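Local coordinates for protein PTS system, cellobiose-specific IIA component (Bacillus anthracis, PDB 3K1S) that probably accepts a phosphoryl group and passes it on toward the IIB component during uptake and phosphorylation of cellobiose, as do other lactose/cellobiose-type IIA proteins, at residues N21-S24 against F25-A29; K47-E50 against A51-E54. All blocks are in the same frame, centred on the assembly; numbering follows the deposited sequence. Where two conformers were deposited one is given.

Interaction 1: N21-S24 against F25-A29; sequences NARS and FAMEA
Ser24 and Glu28 stand one turn apart on helix 10-34, joined through the backbone: the N of Glu28 donates to Ser24 O at 2.9 Å. The acidic chain lies back along that same turn, and its OE2 comes to 3.8 Å from Ser24 CB. Both carboxylate oxygens of Glu28 are acceptors, as Ser24 O is, so their closeness is not a bond. The hydroxyl of Ser24 sits beside its own backbone N, from where OG is hydrogen-bonded back to the carbonyl of Gly20; serine thus ties its small polar group to the preceding turn. The ring of Phe25 lies back against the carbonyl oxygen of Asn21. Phe25 N bonds to that oxygen at 2.9 Å, and a chi1 of -80° brings the ring beside it, where CD2 approaches Asn21 O to 3.1 Å, obliquely rather than squarely face or edge on. The helix is the first of three long ones in an antiparallel, spectrin-repeat-like bundle, and Ala22 and Ala26, being small, let it come close to both others; Phe25 itself packs on Ala48 of helix 38-67. Arg23 turns toward a different boundary. Its CG lies opposite the backbone N across the CA–CB bond (chi1 -175°), and the extended chain carries the guanidinium outward from the helix, where Met27, a selenomethionine in this crystal, meets it from the following turn. In the Arg23 conformer described, one of two deposited, Met27 CG lies over one face of the guanidinium, offset toward its rim and 4.1 Å from Arg23 NH2. The charge itself is paired across the interface: in this conformer NH2 forms a salt bridge with Glu93 of the second subunit, while Met27 packs on Glu97 of that subunit.

Interaction 2: K47-E50 against A51-E54; sequences KAKE and AINE. With NA (sodium ion), chain K.
Glu50, Asn53 and Glu54 meet in a contact within a single helix, between neighbouring turns of helix 38-67, the middle one of the three in the chain. Regular backbone bonds hold the turns together, among them Asn53 N to Lys49 O at 2.9 Å. On the polar side, a bend at chi2 (-62°) leaves the carboxylate of Glu50 standing out from the helix with OE1 turned toward Asn53 and a sodium ion. In the conformer described, one of two deposited, OE1 of Glu50 is modelled 1.9 Å from the ion, short for sodium, and Asn53 ND2, an N-H donor, is 3.1 Å from it; the ion's identity or exact place is therefore doubtful. For the same conformer, the amide of Asn53 stands across from the carboxylate with its plane almost perpendicular, 88° away, and its ND2 is 3.9 Å from Glu50 OE1. There, too, a water lies 3.0 Å from both Glu50 OE1 and Glu54 OE2 and can donate to either acid; between two like charges it probably eases their repulsion. Bends at chi2 and chi3 fold Lys49 back across the turn, with CD 3.7 Å from Asn53 OD1 and NZ 4.2 Å from CG2 of Ile52. Lysine suits this border, its methylenes serving as a greasy flank and its ammonium staying at the surface. Ala48 and Ile52 face inward, with Ala51 at the edge of that side: Ala51 packs on Ala22 of helix 10-34, Ile52 on Ala22 and on Ile89 of helix 76-108. Small alanines permit close approach, while the larger, branched isoleucine reaches both neighbouring helices. Such a division, charged and amide groups on one side and alanine and isoleucine on the other, is typical of an amphipathic helix in a three-helix bundle.

In the fold
Helices 10-34 and 38-67 follow each other in the chain and run roughly antiparallel, which brings interactions 1 and 2 side by side with centres 10 Å apart. Their common seam joins alanines with the branched Ile52 and the ring of Phe25: Ala22 CB lies 3.7 Å from Ile52 CG1, Ala22 N is equally far from Ala51 CB, and Phe25 CD2 is 3.6 Å from Lys47 O. Beyond the seam the two diverge. Residues 21-29 also take part in a contact with the second subunit, through Arg23 and Met27, whereas no other protein chain of the assembly touches 47-54. Each has a modelled sodium ion nearby, about 8 Å from the Met27 side chain and directly at Glu50.

Interaction 1: N21-S24 against F25-A29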
ATOM      1  N   ASN A  21       7.259  10.211  -8.145  1.00 19.12           N
ATOM      2  CA  ASN A  21       7.895  11.379  -7.535  1.00 18.33           C
ATOM      3  C   ASN A  21       7.328  11.700  -6.148  1.00 18.89           C
ATOM      4  O   ASN A  21       8.066  12.115  -5.252  1.00 19.98           O
ATOM      5  CB  ASN A  21       7.804  12.594  -8.461  1.00 21.26           C
ATOM      6  CG  ASN A  21       8.667  12.449  -9.713  1.00 18.60           C
ATOM      7  OD1 ASN A  21       9.573  11.616  -9.767  1.00 23.76           O
ATOM      8  ND2 ASN A  21       8.394  13.275 -10.716  1.00 18.82           N
ATOM      9  N   ALA A  22       6.026  11.486  -5.966  1.00 18.34           N
ATOM     10  CA  ALA A  22       5.408  11.621  -4.643  1.00 20.24           C
ATOM     11  C   ALA A  22       6.036  10.638  -3.656  1.00 21.84           C
ATOM     12  O   ALA A  22       6.481  11.038  -2.583  1.00 23.82           O
ATOM     13  CB  ALA A  22       3.901  11.422  -4.717  1.00 18.72           C
ATOM     14  N   ARG A  23       6.119   9.364  -4.034  1.00 21.99           N
ATOM     15  CA  ARG A  23       6.703   8.370  -3.187  0.50 21.85           C
ATOM     16  C   ARG A  23       8.170   8.699  -2.896  1.00 20.75           C
ATOM     17  O   ARG A  23       8.597   8.627  -1.781  1.00 23.93           O
ATOM     18  CB  ARG A  23       6.588   6.999  -3.839  0.50 21.36           C
ATOM     19  CG  ARG A  23       7.049   5.884  -2.989  0.50 25.28           C
ATOM     20  CD  ARG A  23       7.431   4.655  -3.781  0.50 26.57           C
ATOM     21  NE  ARG A  23       8.374   3.866  -3.010  0.50 32.14           N
ATOM     22  CZ  ARG A  23       9.695   3.942  -3.129  0.50 37.76           C
ATOM     23  NH1 ARG A  23      10.239   4.746  -4.026  0.50 37.26           N
ATOM     24  NH2 ARG A  23      10.476   3.210  -2.355  0.50 35.94           N
ATOM     25  N   SER A  24       8.898   9.106  -3.911  1.00 20.22           N
ATOM     26  CA  SER A  24      10.293   9.516  -3.751  1.00 19.97           C
ATOM     27  C   SER A  24      10.467  10.674  -2.763  1.00 21.07           C
ATOM     28  O   SER A  24      11.388  10.657  -1.936  1.00 23.92           O
ATOM     29  CB  SER A  24      10.905   9.873  -5.107  1.00 18.96           C
ATOM     30  OG  SER A  24      10.987   8.717  -5.928  1.00 22.00           O
ATOM     31  N   PHE A  25       9.590  11.673  -2.836  1.00 19.72           N
ATOM     32  CA  PHE A  25       9.665  12.807  -1.905  1.00 21.16           C
ATOM     33  C   PHE A  25       9.417  12.344  -0.481  1.00 20.29           C
ATOM     34  O   PHE A  25      10.134  12.736   0.443  1.00 21.24           O
ATOM     35  CB  PHE A  25       8.688  13.931  -2.285  1.00 20.48           C
ATOM     36  CG  PHE A  25       9.174  14.828  -3.405  1.00 20.02           C
ATOM     37  CD1 PHE A  25      10.451  15.381  -3.376  1.00 20.46           C
ATOM     38  CD2 PHE A  25       8.333  15.143  -4.475  1.00 20.06           C
ATOM     39  CE1 PHE A  25      10.896  16.220  -4.394  1.00 20.64           C
ATOM     40  CE2 PHE A  25       8.761  15.981  -5.499  1.00 22.87           C
ATOM     41  CZ  PHE A  25      10.050  16.525  -5.460  1.00 26.89           C
ATOM     42  N   ALA A  26       8.411  11.494  -0.306  1.00 20.51           N
ATOM     43  CA  ALA A  26       8.080  10.966   1.013  1.00 21.29           C
ATOM     44  C   ALA A  26       9.241  10.180   1.624  1.00 22.12           C
ATOM     45  O   ALA A  26       9.562  10.364   2.795  1.00 25.14           O
ATOM     46  CB  ALA A  26       6.809  10.118   0.953  1.00 21.23           C
HETATM   47  N   MSE A  27       9.878   9.316   0.837  1.00 21.96           N
HETATM   48  CA  MSE A  27      11.014   8.536   1.340  1.00 26.37           C
HETATM   49  C   MSE A  27      12.237   9.425   1.608  1.00 26.72           C
HETATM   50  O   MSE A  27      12.955   9.222   2.589  1.00 27.76           O
HETATM   51  CB  MSE A  27      11.373   7.380   0.393  1.00 25.33           C
HETATM   52  CG  MSE A  27      10.299   6.298   0.271  1.00 31.50           C
HETATM   53 SE   MSE A  27       9.663   5.510   1.964  1.00 45.03          SE
HETATM   54  CE  MSE A  27      11.357   4.793   2.640  1.00 40.24           C
ATOM     55  N   GLU A  28      12.465  10.409   0.738  1.00 26.16           N
ATOM     56  CA  GLU A  28      13.536  11.385   0.945  1.00 25.06           C
ATOM     57  C   GLU A  28      13.326  12.116   2.271  1.00 23.85           C
ATOM     58  O   GLU A  28      14.272  12.307   3.040  1.00 23.94           O
ATOM     59  CB  GLU A  28      13.634  12.355  -0.241  1.00 24.56           C
ATOM     60  CG  GLU A  28      14.164  11.674  -1.531  1.00 28.22           C
ATOM     61  CD  GLU A  28      13.680  12.314  -2.837  1.00 29.05           C
ATOM     62  OE1 GLU A  28      12.971  13.347  -2.813  1.00 30.11           O
ATOM     63  OE2 GLU A  28      14.010  11.765  -3.907  1.00 32.28           O
ATOM     64  N   ALA A  29      12.075  12.482   2.542  1.00 22.56           N
ATOM     65  CA  ALA A  29      11.691  13.125   3.800  1.00 22.94           C
ATOM     66  C   ALA A  29      11.911  12.203   4.998  1.00 24.96           C
ATOM     67  O   ALA A  29      12.416  12.633   6.042  1.00 26.64           O
ATOM     68  CB  ALA A  29      10.240  13.584   3.744  1.00 22.63           C
TER

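Interaction 2: K47-E50 against A51-E54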
ATOM      1  N   LYS A  47       6.378  18.741  -0.808  1.00 25.82           N
ATOM      2  CA  LYS A  47       6.553  18.398  -2.215  1.00 24.39           C
ATOM      3  C   LYS A  47       5.879  17.075  -2.550  1.00 22.77           C
ATOM      4  O   LYS A  47       5.324  16.915  -3.634  1.00 21.98           O
ATOM      5  CB  LYS A  47       8.032  18.378  -2.593  1.00 25.58           C
ATOM      6  CG  LYS A  47       8.636  19.769  -2.685  1.00 27.29           C
ATOM      7  CD  LYS A  47      10.139  19.701  -2.833  1.00 32.96           C
ATOM      8  CE  LYS A  47      10.761  21.078  -2.694  1.00 34.12           C
ATOM      9  NZ  LYS A  47      12.204  21.024  -3.069  1.00 47.27           N
ATOM     10  N   ALA A  48       5.918  16.139  -1.607  1.00 21.30           N
ATOM     11  CA  ALA A  48       5.190  14.890  -1.743  1.00 22.74           C
ATOM     12  C   ALA A  48       3.722  15.194  -2.004  1.00 23.04           C
ATOM     13  O   ALA A  48       3.152  14.722  -2.988  1.00 26.58           O
ATOM     14  CB  ALA A  48       5.352  14.038  -0.497  1.00 20.17           C
ATOM     15  N   LYS A  49       3.128  16.008  -1.133  1.00 24.88           N
ATOM     16  CA  LYS A  49       1.726  16.388  -1.241  1.00 25.08           C
ATOM     17  C   LYS A  49       1.415  16.992  -2.604  1.00 24.76           C
ATOM     18  O   LYS A  49       0.427  16.614  -3.246  1.00 24.97           O
ATOM     19  CB  LYS A  49       1.337  17.363  -0.118  1.00 26.14           C
ATOM     20  CG  LYS A  49      -0.109  17.874  -0.170  1.00 30.68           C
ATOM     21  CD  LYS A  49      -1.120  16.782  -0.563  1.00 48.43           C
ATOM     22  CE  LYS A  49      -1.391  15.794   0.566  1.00 52.26           C
ATOM     23  NZ  LYS A  49      -2.274  14.681   0.115  1.00 56.85           N
ATOM     24  N   GLU A  50       2.261  17.924  -3.035  1.00 23.70           N
ATOM     25  CA  GLU A  50       2.094  18.591  -4.322  0.50 24.83           C
ATOM     26  C   GLU A  50       2.073  17.590  -5.475  1.00 25.59           C
ATOM     27  O   GLU A  50       1.274  17.719  -6.400  1.00 27.66           O
ATOM     28  CB  GLU A  50       3.197  19.629  -4.537  0.50 26.36           C
ATOM     29  CG  GLU A  50       3.052  20.867  -3.672  0.50 25.46           C
ATOM     30  CD  GLU A  50       1.773  21.618  -3.958  0.50 29.88           C
ATOM     31  OE1 GLU A  50       1.153  21.346  -5.007  0.50 32.20           O
ATOM     32  OE2 GLU A  50       1.389  22.484  -3.141  0.50 38.69           O
ATOM     33  N   ALA A  51       2.952  16.590  -5.408  1.00 25.71           N
ATOM     34  CA  ALA A  51       3.062  15.574  -6.455  1.00 25.89           C
ATOM     35  C   ALA A  51       1.826  14.666  -6.512  1.00 26.94           C
ATOM     36  O   ALA A  51       1.391  14.274  -7.596  1.00 26.59           O
ATOM     37  CB  ALA A  51       4.343  14.748  -6.272  1.00 24.03           C
ATOM     38  N   ILE A  52       1.283  14.323  -5.343  1.00 24.92           N
ATOM     39  CA  ILE A  52       0.010  13.612  -5.248  1.00 22.90           C
ATOM     40  C   ILE A  52      -1.125  14.451  -5.845  1.00 23.88           C
ATOM     41  O   ILE A  52      -2.023  13.913  -6.497  1.00 22.50           O
ATOM     42  CB  ILE A  52      -0.321  13.233  -3.783  1.00 24.05           C
ATOM     43  CG1 ILE A  52       0.527  12.036  -3.342  1.00 25.50           C
ATOM     44  CG2 ILE A  52      -1.820  12.924  -3.619  1.00 22.49           C
ATOM     45  CD1 ILE A  52       0.702  11.924  -1.837  1.00 33.66           C
ATOM     46  N   ASN A  53      -1.087  15.764  -5.620  1.00 23.42           N
ATOM     47  CA  ASN A  53      -2.083  16.651  -6.222  1.00 24.75           C
ATOM     48  C   ASN A  53      -2.059  16.550  -7.749  1.00 25.70           C
ATOM     49  O   ASN A  53      -3.108  16.427  -8.381  1.00 27.83           O
ATOM     50  CB  ASN A  53      -1.887  18.103  -5.777  1.00 22.73           C
ATOM     51  CG  ASN A  53      -2.348  18.355  -4.343  1.00 26.67           C
ATOM     52  OD1 ASN A  53      -2.954  17.498  -3.699  1.00 26.09           O
ATOM     53  ND2 ASN A  53      -2.061  19.548  -3.841  1.00 29.76           N
ATOM     54  N   GLU A  54      -0.861  16.587  -8.333  1.00 23.40           N
ATOM     55  CA  GLU A  54      -0.701  16.491  -9.787  1.00 24.06           C
ATOM     56  C   GLU A  54      -1.193  15.147 -10.327  1.00 24.93           C
ATOM     57  O   GLU A  54      -1.833  15.087 -11.382  1.00 25.16           O
ATOM     58  CB  GLU A  54       0.759  16.707 -10.182  1.00 22.76           C
ATOM     59  CG  GLU A  54       1.288  18.090  -9.869  1.00 24.20           C
ATOM     60  CD  GLU A  54       0.780  19.139 -10.837  1.00 32.54           C
ATOM     61  OE1 GLU A  54       0.614  18.823 -12.042  1.00 32.13           O
ATOM     62  OE2 GLU A  54       0.557  20.284 -10.392  1.00 28.21           O
TER
HETATM   63 NA    NA K 108      -0.516  21.230  -5.922  1.00 55.28          NA
HETATM   64  O   HOH W   1       2.011  20.720  -7.819  1.00 26.59           O